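Oxidized polyvinyl alcohol hydrolase from Sphingopyxis hydrolyses beta-diketones such as nonane-4,6-dione and cleaves oxidized polyvinyl alcohol in the second step of polyvinyl alcohol degradation. Local coordinates of one contact, PDB 3WLA (chain A, 1.90 Å), residues Pro231-Thr236 and Asn273-Ala278, beside the matching contact of the related oxidized polyvinyl alcohol hydrolase from Pseudomonas sp., PDB 3WL6 (chain B, 1.60 Å), residues Pro246-Thr251 and Asp291-Ala296. Both blocks share one frame: the second was fitted to the first on N, CA, C and O of the twelve residues, RMSD 0.23 Å. Numbering follows each deposited sequence.

Structure 1 (3WLA); sequences PMVVIT and NVVHVA.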
loop_
_atom_site.group_PDB
_atom_site.type_symbol
_atom_site.label_atom_id
_atom_site.label_comp_id
_atom_site.label_asym_id
_atom_site.label_seq_id
_atom_site.Cartn_x
_atom_site.Cartn_y
_atom_site.Cartn_z
ATOM N N PRO A 231 7.188 -5.805 -14.067
ATOM C CA PRO A 231 7.177 -7.012 -13.214
ATOM C C PRO A 231 7.147 -6.697 -11.715
ATOM O O PRO A 231 7.916 -5.840 -11.226
ATOM C CB PRO A 231 8.462 -7.736 -13.615
ATOM C CG PRO A 231 8.647 -7.322 -14.984
ATOM C CD PRO A 231 8.403 -5.824 -14.897
ATOM N N MET A 232 6.269 -7.407 -11.006
ATOM C CA MET A 232 6.092 -7.212 -9.554
ATOM C C MET A 232 5.500 -8.418 -8.880
ATOM O O MET A 232 4.953 -9.319 -9.547
ATOM C CB MET A 232 5.110 -6.054 -9.246
ATOM C CG MET A 232 5.552 -4.635 -9.547
ATOM S SD MET A 232 4.297 -3.398 -9.101
ATOM C CE MET A 232 2.811 -3.846 -10.121
ATOM N N VAL A 233 5.599 -8.419 -7.544
ATOM C CA VAL A 233 4.954 -9.439 -6.709
ATOM C C VAL A 233 4.044 -8.623 -5.731
ATOM O O VAL A 233 4.474 -7.620 -5.120
ATOM C CB VAL A 233 5.981 -10.314 -5.938
ATOM C CG1 VAL A 233 6.937 -9.493 -5.228
ATOM C CG2 VAL A 233 5.277 -11.242 -5.003
ATOM N N VAL A 234 2.785 -9.016 -5.636
ATOM C CA VAL A 234 1.826 -8.295 -4.778
ATOM C C VAL A 234 1.093 -9.240 -3.840
ATOM O O VAL A 234 0.519 -10.271 -4.284
ATOM C CB VAL A 234 0.819 -7.530 -5.658
ATOM C CG1 VAL A 234 -0.249 -6.767 -4.766
ATOM C CG2 VAL A 234 1.574 -6.560 -6.562
ATOM N N ILE A 235 1.142 -8.933 -2.539
ATOM C CA ILE A 235 0.454 -9.739 -1.539
ATOM C C ILE A 235 -0.712 -8.914 -1.018
ATOM O O ILE A 235 -0.504 -7.922 -0.311
ATOM C CB ILE A 235 1.391 -10.111 -0.365
ATOM C CG1 ILE A 235 2.551 -10.975 -0.878
ATOM C CG2 ILE A 235 0.614 -10.821 0.712
ATOM C CD1 ILE A 235 3.608 -11.222 0.112
ATOM N N THR A 236 -1.940 -9.301 -1.361
ATOM C CA THR A 236 -3.133 -8.562 -0.908
ATOM C C THR A 236 -3.596 -9.269 0.344
ATOM O O THR A 236 -3.653 -10.503 0.367
ATOM C CB THR A 236 -4.276 -8.599 -1.953
ATOM O OG1 THR A 236 -3.889 -7.851 -3.094
ATOM C CG2 THR A 236 -5.537 -7.940 -1.389
ATOM N N ASN A 273 2.788 -10.622 -16.070
ATOM C CA ASN A 273 4.135 -10.507 -15.508
ATOM C C ASN A 273 4.139 -10.100 -14.030
ATOM O O ASN A 273 5.203 -9.826 -13.462
ATOM C CB ASN A 273 5.015 -9.568 -16.352
ATOM C CG ASN A 273 4.555 -8.133 -16.302
ATOM O OD1 ASN A 273 3.351 -7.860 -16.134
ATOM N ND2 ASN A 273 5.497 -7.195 -16.479
ATOM N N VAL A 274 2.949 -10.085 -13.416
ATOM C CA VAL A 274 2.818 -9.776 -11.982
ATOM C C VAL A 274 2.353 -11.020 -11.182
ATOM O O VAL A 274 1.374 -11.676 -11.537
ATOM C CB VAL A 274 1.811 -8.616 -11.722
ATOM C CG1 VAL A 274 1.519 -8.513 -10.211
ATOM C CG2 VAL A 274 2.375 -7.283 -12.197
ATOM N N VAL A 275 3.080 -11.377 -10.140
ATOM C CA VAL A 275 2.679 -12.475 -9.296
ATOM C C VAL A 275 1.779 -11.838 -8.200
ATOM O O VAL A 275 2.139 -10.798 -7.589
ATOM C CB VAL A 275 3.912 -13.145 -8.645
ATOM C CG1 VAL A 275 3.507 -14.042 -7.492
ATOM C CG2 VAL A 275 4.638 -13.971 -9.676
ATOM N N HIS A 276 0.592 -12.409 -8.008
ATOM C CA HIS A 276 -0.340 -11.932 -6.974
ATOM C C HIS A 276 -0.565 -13.045 -5.992
ATOM O O HIS A 276 -0.717 -14.210 -6.387
ATOM C CB HIS A 276 -1.697 -11.487 -7.583
ATOM C CG HIS A 276 -2.638 -10.934 -6.551
ATOM N ND1 HIS A 276 -3.552 -11.723 -5.886
ATOM C CD2 HIS A 276 -2.661 -9.725 -5.932
ATOM C CE1 HIS A 276 -4.086 -11.025 -4.888
ATOM N NE2 HIS A 276 -3.555 -9.812 -4.893
ATOM N N VAL A 277 -0.543 -12.708 -4.703
ATOM C CA VAL A 277 -0.772 -13.658 -3.636
ATOM C C VAL A 277 -1.967 -13.118 -2.833
ATOM O O VAL A 277 -1.983 -11.941 -2.405
ATOM C CB VAL A 277 0.466 -13.818 -2.710
ATOM C CG1 VAL A 277 0.149 -14.784 -1.534
ATOM C CG2 VAL A 277 1.644 -14.375 -3.487
ATOM N N ALA A 278 -2.987 -13.959 -2.684
ATOM C CA ALA A 278 -4.198 -13.597 -1.955
ATOM C C ALA A 278 -4.163 -14.241 -0.581
ATOM O O ALA A 278 -4.282 -15.461 -0.466
ATOM C CB ALA A 278 -5.443 -14.037 -2.702
#
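Val275 O takes two donors from the neighbouring strand: Val234 N at 2.7 Å, and Val233 CA at 3.2 Å in a weaker CA-H...O contact. Strands 232-238 and 274-280 are parallel neighbours in the central sheet of the alpha/beta-hydrolase fold, joined through helix 257-269 in a beta-alpha-beta connection. On the face of Met232, Val234 and Val274, Met232 CB lies 4.2 Å from Val274 CG2, and the chain bends at chi3 (-60°), which brings CE over the same methyl. Val234 CG2 meets Val274 CG1 at 4.1 Å. On the other face, Val233 CG2 runs alongside Val275 CG1 (4.1 Å), and Ile235 CG1 lies 4.0 Å from Val277 CB. Before the strands, Asn273 ND2 stands 3.3 Å from Pro231 N without a hydrogen bond; that amide donates instead to Leu229 O.

Structure 2 (3WL6); sequences PLIVMT and DVVHVA.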
loop_
_atom_site.group_PDB
_atom_site.type_symbol
_atom_site.label_atom_id
_atom_site.label_comp_id
_atom_site.label_asym_id
_atom_site.label_seq_id
_atom_site.Cartn_x
_atom_site.Cartn_y
_atom_site.Cartn_z
ATOM N N PRO B 246 7.033 -5.635 -13.969
ATOM C CA PRO B 246 7.112 -6.856 -13.156
ATOM C C PRO B 246 7.028 -6.625 -11.656
ATOM O O PRO B 246 7.804 -5.872 -11.108
ATOM C CB PRO B 246 8.457 -7.460 -13.540
ATOM C CG PRO B 246 8.892 -6.701 -14.780
ATOM C CD PRO B 246 8.300 -5.333 -14.643
ATOM N N LEU B 247 6.108 -7.346 -11.016
ATOM C CA LEU B 247 5.902 -7.200 -9.586
ATOM C C LEU B 247 5.484 -8.491 -8.932
ATOM O O LEU B 247 5.107 -9.452 -9.607
ATOM C CB LEU B 247 4.707 -6.252 -9.342
ATOM C CG LEU B 247 4.692 -4.845 -9.925
ATOM C CD1 LEU B 247 3.253 -4.228 -9.747
ATOM C CD2 LEU B 247 5.745 -3.984 -9.210
ATOM N N ILE B 248 5.545 -8.481 -7.599
ATOM C CA ILE B 248 4.908 -9.522 -6.804
ATOM C C ILE B 248 4.060 -8.679 -5.831
ATOM O O ILE B 248 4.556 -7.709 -5.226
ATOM C CB ILE B 248 5.862 -10.477 -6.061
ATOM C CG1 ILE B 248 5.014 -11.321 -5.099
ATOM C CG2 ILE B 248 7.031 -9.703 -5.392
ATOM C CD1 ILE B 248 5.743 -12.578 -4.656
ATOM N N VAL B 249 2.765 -8.972 -5.780
ATOM C CA VAL B 249 1.839 -8.234 -4.919
ATOM C C VAL B 249 1.130 -9.197 -4.001
ATOM O O VAL B 249 0.557 -10.209 -4.454
ATOM C CB VAL B 249 0.792 -7.453 -5.776
ATOM C CG1 VAL B 249 -0.204 -6.686 -4.880
ATOM C CG2 VAL B 249 1.513 -6.493 -6.706
ATOM N N MET B 250 1.164 -8.886 -2.701
ATOM C CA MET B 250 0.482 -9.742 -1.725
ATOM C C MET B 250 -0.614 -8.888 -1.094
ATOM O O MET B 250 -0.323 -7.975 -0.346
ATOM C CB MET B 250 1.446 -10.249 -0.656
ATOM C CG MET B 250 0.743 -11.107 0.377
ATOM S SD MET B 250 1.904 -11.723 1.672
ATOM C CE MET B 250 3.004 -12.766 0.691
ATOM N N THR B 251 -1.862 -9.136 -1.476
ATOM C CA THR B 251 -2.997 -8.404 -0.927
ATOM C C THR B 251 -3.537 -9.166 0.272
ATOM O O THR B 251 -3.728 -10.378 0.198
ATOM C CB THR B 251 -4.102 -8.250 -1.982
ATOM O OG1 THR B 251 -3.564 -7.526 -3.111
ATOM C CG2 THR B 251 -5.298 -7.504 -1.414
ATOM N N ASP B 291 2.953 -10.333 -15.895
ATOM C CA ASP B 291 4.246 -10.199 -15.243
ATOM C C ASP B 291 4.096 -9.893 -13.760
ATOM O O ASP B 291 5.033 -9.414 -13.123
ATOM C CB ASP B 291 5.067 -9.115 -15.911
ATOM C CG ASP B 291 4.325 -7.823 -16.039
ATOM O OD1 ASP B 291 3.061 -7.793 -15.911
ATOM O OD2 ASP B 291 5.026 -6.825 -16.288
ATOM N N VAL B 292 2.931 -10.194 -13.215
ATOM C CA VAL B 292 2.730 -9.970 -11.779
ATOM C C VAL B 292 2.345 -11.243 -11.086
ATOM O O VAL B 292 1.421 -11.939 -11.514
ATOM C CB VAL B 292 1.595 -8.969 -11.490
ATOM C CG1 VAL B 292 1.379 -8.870 -9.955
ATOM C CG2 VAL B 292 1.924 -7.615 -12.080
ATOM N N VAL B 293 3.059 -11.572 -10.018
ATOM C CA VAL B 293 2.678 -12.727 -9.227
ATOM C C VAL B 293 1.785 -12.122 -8.134
ATOM O O VAL B 293 2.238 -11.259 -7.382
ATOM C CB VAL B 293 3.884 -13.358 -8.526
ATOM C CG1 VAL B 293 3.397 -14.375 -7.465
ATOM C CG2 VAL B 293 4.786 -14.033 -9.561
ATOM N N HIS B 294 0.528 -12.533 -8.067
ATOM C CA HIS B 294 -0.344 -12.015 -7.022
ATOM C C HIS B 294 -0.647 -13.110 -5.992
ATOM O O HIS B 294 -1.035 -14.229 -6.344
ATOM C CB HIS B 294 -1.669 -11.488 -7.573
ATOM C CG HIS B 294 -2.596 -11.014 -6.487
ATOM N ND1 HIS B 294 -2.519 -9.754 -5.929
ATOM C CD2 HIS B 294 -3.494 -11.698 -5.742
ATOM C CE1 HIS B 294 -3.320 -9.682 -4.887
ATOM N NE2 HIS B 294 -3.921 -10.848 -4.746
ATOM N N VAL B 295 -0.464 -12.772 -4.713
ATOM C CA VAL B 295 -0.747 -13.704 -3.638
ATOM C C VAL B 295 -1.921 -13.116 -2.858
ATOM O O VAL B 295 -1.869 -11.971 -2.395
ATOM C CB VAL B 295 0.468 -13.880 -2.696
ATOM C CG1 VAL B 295 0.061 -14.758 -1.490
ATOM C CG2 VAL B 295 1.646 -14.520 -3.463
ATOM N N ALA B 296 -3.003 -13.877 -2.771
ATOM C CA ALA B 296 -4.191 -13.452 -2.031
ATOM C C ALA B 296 -4.112 -14.116 -0.652
ATOM O O ALA B 296 -4.133 -15.340 -0.554
ATOM C CB ALA B 296 -5.460 -13.941 -2.745
#
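Val293 O takes two donors from the neighbouring strand: Val249 N at 2.8 Å, and Ile248 CA at 3.2 Å in a weaker CA-H...O contact. On the face of Leu247, Val249 and Val292, Leu247 CB lies 4.1 Å from Val292 CG2. Val249 CG2 meets Val292 CG1 at 4.0 Å, the two methyls in van der Waals contact. On the other face, Ile248 runs alongside Val293 with CD1 4.1 Å from Val293 CG1, its extended chain pointing the same way, and Met250 CG lies 4.1 Å from Val295 CB. Before the strands, Asp291 OD2 stands 3.3 Å from Pro246 N without a hydrogen bond, since the proline nitrogen has no hydrogen to share; the carboxylate side chain also touches Lys243.

Comparison
Met232(A) is matched by Leu247(B), with chi1 of -70° against -56°. CE of Met232(A) and CD1 of Leu247(B) are 0.7 Å apart after superposition, so the branched chain reaches nearly the same end point, while SD of Met232(A) has no counterpart. The touches on Val274(A) and Val292(B) persist. At Val233(A) against Ile248(B), CG2 of Val233(A) and CG1 of Ile248(B) are 0.3 Å apart; Ile248(B) therefore builds on the same branch and adds CD1 beyond it, enlarging the apolar side chain on that face. Ile235(A) against Met250(B) is a change of direction: the CB atoms coincide within the error, and beyond them CG2 of Ile235(A) and CG of Met250(B) lie 0.5 Å apart. CG1 and CD1 of Ile235(A) have no equivalent, and SD and CE of Met250(B) extend elsewhere; the touch of each CB on the oxygen of Val277(A) or Val295(B) remains. Asn273(A) against Asp291(B) keeps the outline of the group but exchanges an N-H donor for an acceptor oxygen, probably with a negative charge: ND2 of Asn273(A) and OD2 of Asp291(B) are 0.6 Å apart. The CA atoms coincide within the error, and Val234(A), Thr236(A), Val274(A), Val275(A) and Val277(A) keep their place with their counterparts. The interstrand bonds Val234(A) N to Val275(A) O and Val249(B) N to Val293(B) O are common to both.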